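Local coordinates for mRNA export factor MEX67 (Candida albicans, PDB 1Q40), which probably carries mRNA out of the nucleus, using an NTF2-like domain that pairs with a second protein, at residues Ala22-Leu27 with Ser33-Leu38; Lys26-Asn31 with Phe183-Val188. All coordinates share one frame; numbering follows the deposited sequence.

Contact 1 (Ala22-Leu27 with Ser33-Leu38)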
loop_
_atom_site.group_PDB
_atom_site.type_symbol
_atom_site.label_atom_id
_atom_site.label_comp_id
_atom_site.label_asym_id
_atom_site.label_seq_id
_atom_site.Cartn_x
_atom_site.Cartn_y
_atom_site.Cartn_z
ATOM N N ALA B 22 -11.795 6.719 -13.940
ATOM C CA ALA B 22 -12.584 6.162 -15.043
ATOM C C ALA B 22 -11.913 6.412 -16.397
ATOM O O ALA B 22 -11.789 5.499 -17.209
ATOM C CB ALA B 22 -13.998 6.746 -15.037
ATOM N N ASN B 23 -11.480 7.648 -16.626
ATOM C CA ASN B 23 -10.767 8.006 -17.846
ATOM C C ASN B 23 -9.375 7.391 -17.891
ATOM O O ASN B 23 -8.936 6.944 -18.948
ATOM C CB ASN B 23 -10.651 9.526 -17.991
ATOM C CG ASN B 23 -9.849 9.934 -19.223
ATOM O OD1 ASN B 23 -8.822 10.614 -19.116
ATOM N ND2 ASN B 23 -10.299 9.494 -20.400
ATOM N N TYR B 24 -8.690 7.374 -16.743
ATOM C CA TYR B 24 -7.342 6.814 -16.651
ATOM C C TYR B 24 -7.343 5.362 -17.104
ATOM O O TYR B 24 -6.544 4.974 -17.945
ATOM C CB TYR B 24 -6.761 6.901 -15.224
ATOM C CG TYR B 24 -5.256 6.683 -15.221
ATOM C CD1 TYR B 24 -4.377 7.764 -15.159
ATOM C CD2 TYR B 24 -4.715 5.396 -15.331
ATOM C CE1 TYR B 24 -3.007 7.577 -15.189
ATOM C CE2 TYR B 24 -3.337 5.201 -15.369
ATOM C CZ TYR B 24 -2.493 6.297 -15.298
ATOM O OH TYR B 24 -1.136 6.116 -15.345
ATOM N N LEU B 25 -8.250 4.574 -16.541
ATOM C CA LEU B 25 -8.297 3.141 -16.797
ATOM C C LEU B 25 -8.752 2.809 -18.213
ATOM O O LEU B 25 -8.275 1.844 -18.800
ATOM C CB LEU B 25 -9.182 2.433 -15.764
ATOM C CG LEU B 25 -8.573 2.307 -14.356
ATOM C CD1 LEU B 25 -9.527 1.537 -13.457
ATOM C CD2 LEU B 25 -7.196 1.649 -14.390
ATOM N N LYS B 26 -9.671 3.606 -18.759
ATOM C CA LYS B 26 -10.050 3.470 -20.162
ATOM C C LYS B 26 -8.808 3.497 -21.045
ATOM O O LYS B 26 -8.608 2.595 -21.851
ATOM C CB LYS B 26 -11.024 4.579 -20.581
ATOM C CG LYS B 26 -11.729 4.302 -21.910
ATOM C CD LYS B 26 -12.732 5.410 -22.271
ATOM C CE LYS B 26 -12.065 6.576 -23.016
ATOM N NZ LYS B 26 -13.017 7.270 -23.925
ATOM N N LEU B 27 -7.966 4.516 -20.867
ATOM C CA LEU B 27 -6.754 4.692 -21.680
ATOM C C LEU B 27 -5.619 3.737 -21.294
ATOM O O LEU B 27 -4.812 3.337 -22.143
ATOM C CB LEU B 27 -6.267 6.147 -21.606
ATOM C CG LEU B 27 -7.269 7.197 -22.115
ATOM C CD1 LEU B 27 -6.651 8.584 -22.147
ATOM C CD2 LEU B 27 -7.806 6.825 -23.479
ATOM N N SER B 33 -0.174 5.901 -24.481
ATOM C CA SER B 33 0.462 7.142 -24.922
ATOM C C SER B 33 -0.432 8.361 -24.662
ATOM O O SER B 33 0.069 9.465 -24.461
ATOM C CB SER B 33 0.846 7.066 -26.408
ATOM O OG SER B 33 -0.284 6.804 -27.219
ATOM N N GLU B 34 -1.747 8.151 -24.651
ATOM C CA GLU B 34 -2.712 9.229 -24.429
ATOM C C GLU B 34 -2.739 9.750 -22.986
ATOM O O GLU B 34 -3.272 10.836 -22.724
ATOM C CB GLU B 34 -4.110 8.773 -24.843
ATOM C CG GLU B 34 -4.248 8.489 -26.334
ATOM C CD GLU B 34 -5.686 8.545 -26.827
ATOM O OE1 GLU B 34 -6.221 7.481 -27.224
ATOM O OE2 GLU B 34 -6.282 9.650 -26.833
ATOM N N LEU B 35 -2.166 8.975 -22.061
ATOM C CA LEU B 35 -2.070 9.366 -20.656
ATOM C C LEU B 35 -0.906 10.307 -20.364
ATOM O O LEU B 35 -0.886 10.934 -19.313
ATOM C CB LEU B 35 -1.917 8.123 -19.774
ATOM C CG LEU B 35 -3.110 7.166 -19.770
ATOM C CD1 LEU B 35 -2.689 5.791 -19.242
ATOM C CD2 LEU B 35 -4.257 7.752 -18.957
HETATM N N MSE B 36 0.054 10.406 -21.281
HETATM C CA MSE B 36 1.331 11.067 -20.989
HETATM C C MSE B 36 1.260 12.575 -20.788
HETATM O O MSE B 36 2.176 13.155 -20.223
HETATM C CB MSE B 36 2.384 10.718 -22.050
HETATM C CG MSE B 36 2.649 9.218 -22.174
HETATM SE SE MSE B 36 2.783 8.284 -20.422
HETATM C CE MSE B 36 4.069 9.467 -19.581
ATOM N N ILE B 37 0.171 13.200 -21.228
ATOM C CA ILE B 37 -0.097 14.603 -20.917
ATOM C C ILE B 37 -0.215 14.857 -19.396
ATOM O O ILE B 37 0.118 15.942 -18.917
ATOM C CB ILE B 37 -1.370 15.094 -21.682
ATOM C CG1 ILE B 37 -1.496 16.624 -21.628
ATOM C CG2 ILE B 37 -2.632 14.444 -21.131
ATOM C CD1 ILE B 37 -0.457 17.376 -22.476
ATOM N N LEU B 38 -0.666 13.852 -18.643
ATOM C CA LEU B 38 -0.787 13.963 -17.185
ATOM C C LEU B 38 0.553 14.084 -16.463
ATOM O O LEU B 38 0.607 14.522 -15.330
ATOM C CB LEU B 38 -1.532 12.756 -16.607
ATOM C CG LEU B 38 -2.972 12.536 -17.049
ATOM C CD1 LEU B 38 -3.454 11.173 -16.583
ATOM C CD2 LEU B 38 -3.870 13.643 -16.518
#

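Contact 2 (Lys26-Asn31 with Phe183-Val188)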
loop_
_atom_site.group_PDB
_atom_site.type_symbol
_atom_site.label_atom_id
_atom_site.label_comp_id
_atom_site.label_asym_id
_atom_site.label_seq_id
_atom_site.Cartn_x
_atom_site.Cartn_y
_atom_site.Cartn_z
ATOM N N LYS B 26 -9.671 3.606 -18.759
ATOM C CA LYS B 26 -10.050 3.470 -20.162
ATOM C C LYS B 26 -8.808 3.497 -21.045
ATOM O O LYS B 26 -8.608 2.595 -21.851
ATOM C CB LYS B 26 -11.024 4.579 -20.581
ATOM C CG LYS B 26 -11.729 4.302 -21.910
ATOM C CD LYS B 26 -12.732 5.410 -22.271
ATOM C CE LYS B 26 -12.065 6.576 -23.016
ATOM N NZ LYS B 26 -13.017 7.270 -23.925
ATOM N N LEU B 27 -7.966 4.516 -20.867
ATOM C CA LEU B 27 -6.754 4.692 -21.680
ATOM C C LEU B 27 -5.619 3.737 -21.294
ATOM O O LEU B 27 -4.812 3.337 -22.143
ATOM C CB LEU B 27 -6.267 6.147 -21.606
ATOM C CG LEU B 27 -7.269 7.197 -22.115
ATOM C CD1 LEU B 27 -6.651 8.584 -22.147
ATOM C CD2 LEU B 27 -7.806 6.825 -23.479
ATOM N N TRP B 28 -5.566 3.358 -20.019
ATOM C CA TRP B 28 -4.579 2.377 -19.547
ATOM C C TRP B 28 -4.799 1.025 -20.228
ATOM O O TRP B 28 -3.846 0.305 -20.514
ATOM C CB TRP B 28 -4.652 2.218 -18.025
ATOM C CG TRP B 28 -3.611 1.294 -17.495
ATOM C CD1 TRP B 28 -3.778 -0.015 -17.139
ATOM C CD2 TRP B 28 -2.226 1.591 -17.293
ATOM N NE1 TRP B 28 -2.582 -0.551 -16.718
ATOM C CE2 TRP B 28 -1.611 0.415 -16.797
ATOM C CE3 TRP B 28 -1.437 2.736 -17.471
ATOM C CZ2 TRP B 28 -0.258 0.355 -16.489
ATOM C CZ3 TRP B 28 -0.091 2.674 -17.157
ATOM C CH2 TRP B 28 0.487 1.493 -16.679
ATOM N N ASP B 29 -6.058 0.683 -20.479
ATOM C CA ASP B 29 -6.396 -0.533 -21.208
ATOM C C ASP B 29 -6.322 -0.338 -22.733
ATOM O O ASP B 29 -6.144 -1.306 -23.460
ATOM C CB ASP B 29 -7.807 -1.012 -20.849
ATOM C CG ASP B 29 -7.954 -1.423 -19.384
ATOM O OD1 ASP B 29 -6.949 -1.704 -18.680
ATOM O OD2 ASP B 29 -9.084 -1.517 -18.868
ATOM N N ALA B 30 -6.480 0.894 -23.213
ATOM C CA ALA B 30 -6.550 1.163 -24.659
ATOM C C ALA B 30 -5.241 1.711 -25.238
ATOM O O ALA B 30 -4.494 0.982 -25.887
ATOM C CB ALA B 30 -7.714 2.107 -24.965
ATOM N N ASN B 31 -4.968 2.995 -25.018
ATOM C CA ASN B 31 -3.771 3.636 -25.551
ATOM C C ASN B 31 -3.034 4.415 -24.457
ATOM O O ASN B 31 -3.424 5.524 -24.113
ATOM C CB ASN B 31 -4.159 4.563 -26.703
ATOM C CG ASN B 31 -2.963 5.024 -27.510
ATOM O OD1 ASN B 31 -1.815 4.701 -27.192
ATOM N ND2 ASN B 31 -3.227 5.788 -28.564
ATOM N N PHE B 183 -4.054 -5.686 -7.453
ATOM C CA PHE B 183 -3.192 -4.515 -7.401
ATOM C C PHE B 183 -3.754 -3.395 -6.536
ATOM O O PHE B 183 -4.951 -3.351 -6.213
ATOM C CB PHE B 183 -2.987 -3.958 -8.817
ATOM C CG PHE B 183 -4.155 -3.155 -9.314
ATOM C CD1 PHE B 183 -4.184 -1.769 -9.142
ATOM C CD2 PHE B 183 -5.236 -3.781 -9.910
ATOM C CE1 PHE B 183 -5.279 -1.019 -9.564
ATOM C CE2 PHE B 183 -6.345 -3.037 -10.353
ATOM C CZ PHE B 183 -6.364 -1.657 -10.187
ATOM N N ASP B 184 -2.846 -2.480 -6.195
ATOM C CA ASP B 184 -3.160 -1.203 -5.577
ATOM C C ASP B 184 -2.353 -0.126 -6.295
ATOM O O ASP B 184 -1.195 -0.336 -6.620
ATOM C CB ASP B 184 -2.797 -1.233 -4.100
ATOM C CG ASP B 184 -3.177 -2.552 -3.431
ATOM O OD1 ASP B 184 -4.323 -2.644 -2.904
ATOM O OD2 ASP B 184 -2.388 -3.537 -3.394
ATOM N N ARG B 185 -2.958 1.028 -6.534
ATOM C CA ARG B 185 -2.295 2.101 -7.238
ATOM C C ARG B 185 -2.621 3.446 -6.590
ATOM O O ARG B 185 -3.789 3.764 -6.382
ATOM C CB ARG B 185 -2.730 2.111 -8.698
ATOM C CG ARG B 185 -1.806 2.912 -9.599
ATOM C CD ARG B 185 -2.049 2.687 -11.090
ATOM N NE ARG B 185 -1.030 3.369 -11.877
ATOM C CZ ARG B 185 -0.812 3.185 -13.171
ATOM N NH1 ARG B 185 0.140 3.877 -13.777
ATOM N NH2 ARG B 185 -1.524 2.317 -13.865
ATOM N N THR B 186 -1.582 4.228 -6.313
ATOM C CA THR B 186 -1.687 5.515 -5.628
ATOM C C THR B 186 -1.191 6.641 -6.529
ATOM O O THR B 186 -0.076 6.589 -7.041
ATOM C CB THR B 186 -0.858 5.482 -4.325
ATOM O OG1 THR B 186 -1.428 4.535 -3.425
ATOM C CG2 THR B 186 -0.942 6.805 -3.558
ATOM N N PHE B 187 -2.037 7.650 -6.711
ATOM C CA PHE B 187 -1.722 8.853 -7.463
ATOM C C PHE B 187 -1.700 10.059 -6.501
ATOM O O PHE B 187 -2.587 10.195 -5.664
ATOM C CB PHE B 187 -2.801 9.122 -8.519
ATOM C CG PHE B 187 -3.010 8.003 -9.513
ATOM C CD1 PHE B 187 -2.324 7.992 -10.716
ATOM C CD2 PHE B 187 -3.937 6.999 -9.265
ATOM C CE1 PHE B 187 -2.533 6.986 -11.653
ATOM C CE2 PHE B 187 -4.157 5.980 -10.190
ATOM C CZ PHE B 187 -3.457 5.981 -11.391
ATOM N N VAL B 188 -0.697 10.924 -6.616
ATOM C CA VAL B 188 -0.788 12.278 -6.071
ATOM C C VAL B 188 -1.070 13.186 -7.262
ATOM O O VAL B 188 -0.249 13.284 -8.169
ATOM C CB VAL B 188 0.510 12.719 -5.370
ATOM C CG1 VAL B 188 0.385 14.150 -4.844
ATOM C CG2 VAL B 188 0.855 11.772 -4.243
#

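Contact 1 (Ala22-Leu27 with Ser33-Leu38)
A CH-pi contact joins Tyr24 and Leu35: methyl CD2 of Leu35 lies 3.9 Å from the centroid of the Tyr24 ring, 15° off its normal. Leu35 CD1 reaches the same face farther along, 4.0 Å from Tyr24 CZ, so the forked end of the leucine spans the ring, the leucine set roughly square to the tyrosine side chain. Tyr24 swings its ring out from helix 14-29 with CG anti to the backbone N (chi1 -164°). Phe187 of strand 181-190 also meets this ring, edge-to-face.

The remaining contacts are apolar. Leu38 CD1 approaches the ring obliquely, 3.8 Å from Tyr24 CD1. Leu35 CD2 also lies 3.7 Å from Leu27 CB, one helical turn from the tyrosine, and so wedges between the two residues. Nearer the surface, Leu27 CD1 abuts Glu34 CB at 3.7 Å, the aliphatic base of the glutamate serving as the partner.

Among the polar groups, the Tyr24 hydroxyl is hydrogen-bonded to Tyr39 OH, and Leu38 N bonds Leu35 O at 3.0 Å within the 3-10 segment.

The arrangement is a helix packed against the 3-10 segment that follows it, leucines facing a helix tyrosine, in the stretch leading from the first helix of an NTF2-like domain to strand 44-49.

Contact 2 (Lys26-Asn31 with Phe183-Val188)
Arg185 NH1 is held by a salt bridge to Asp202 OD2, on the neighbouring strand 198-208, an acid that would offset the arginine charge and probably helps to keep it in the interior. Across the contact the same NH1 lies 3.6 Å from Trp28 CZ3. The other terminal nitrogen, NH2, sits over the centre of the indole, 3.3 Å above its plane, with Trp28 CE2 at 3.5 Å. This is a cation-pi pair: Arg185 CZ is 4.2 Å from the centroid of the six-membered ring and 14° off its normal. The guanidinium does not lie flat on the indole but stands on it by an edge, the two planes 82° apart. Arg185 reaches that far because its chain is extended from CG to NE. The first bond of the Trp28 side chain points toward the strand; with chi1 near 180° (-177°), the indole extends opposite the main-chain nitrogen and presents a face to the guanidinium.

Helix 14-29 here covers one face of the curved sheet of an NTF2-like domain, and the indole and the extended arginine together bridge the 12.5 Å between Trp28 CA and Arg185 CA. The other face of strand 181-190 belongs to the complex: Asp184, Thr186 and Val188 pack against another protein chain, probably the Mtr2 partner.

Both groups are buried, and Arg185 NE is hydrogen-bonded elsewhere too. Around the indole, Phe104 meets Trp28 edge-to-face, and Arg32 adds a second cation-pi contact while its NE bonds Trp28 O.

Overall arrangement
Helix 14-29, near the N terminus, starts both contacts, which share Lys26 and Leu27. Contact 1 closes a short loop, as the chain leaves the helix and returns at once through the 3-10 segment 33-38. Contact 2 closes a far longer one, with 151 residues between Lys26-Asn31 and Phe183-Val188. Along the sequence the two loops cross, since contact 2 begins inside contact 1 and ends well beyond it. In space their centres lie about 7 Å apart, and Tyr24 packs against Arg185 while Leu35 touches Trp28. Together they tie the first helix to both its following segment and the sheet.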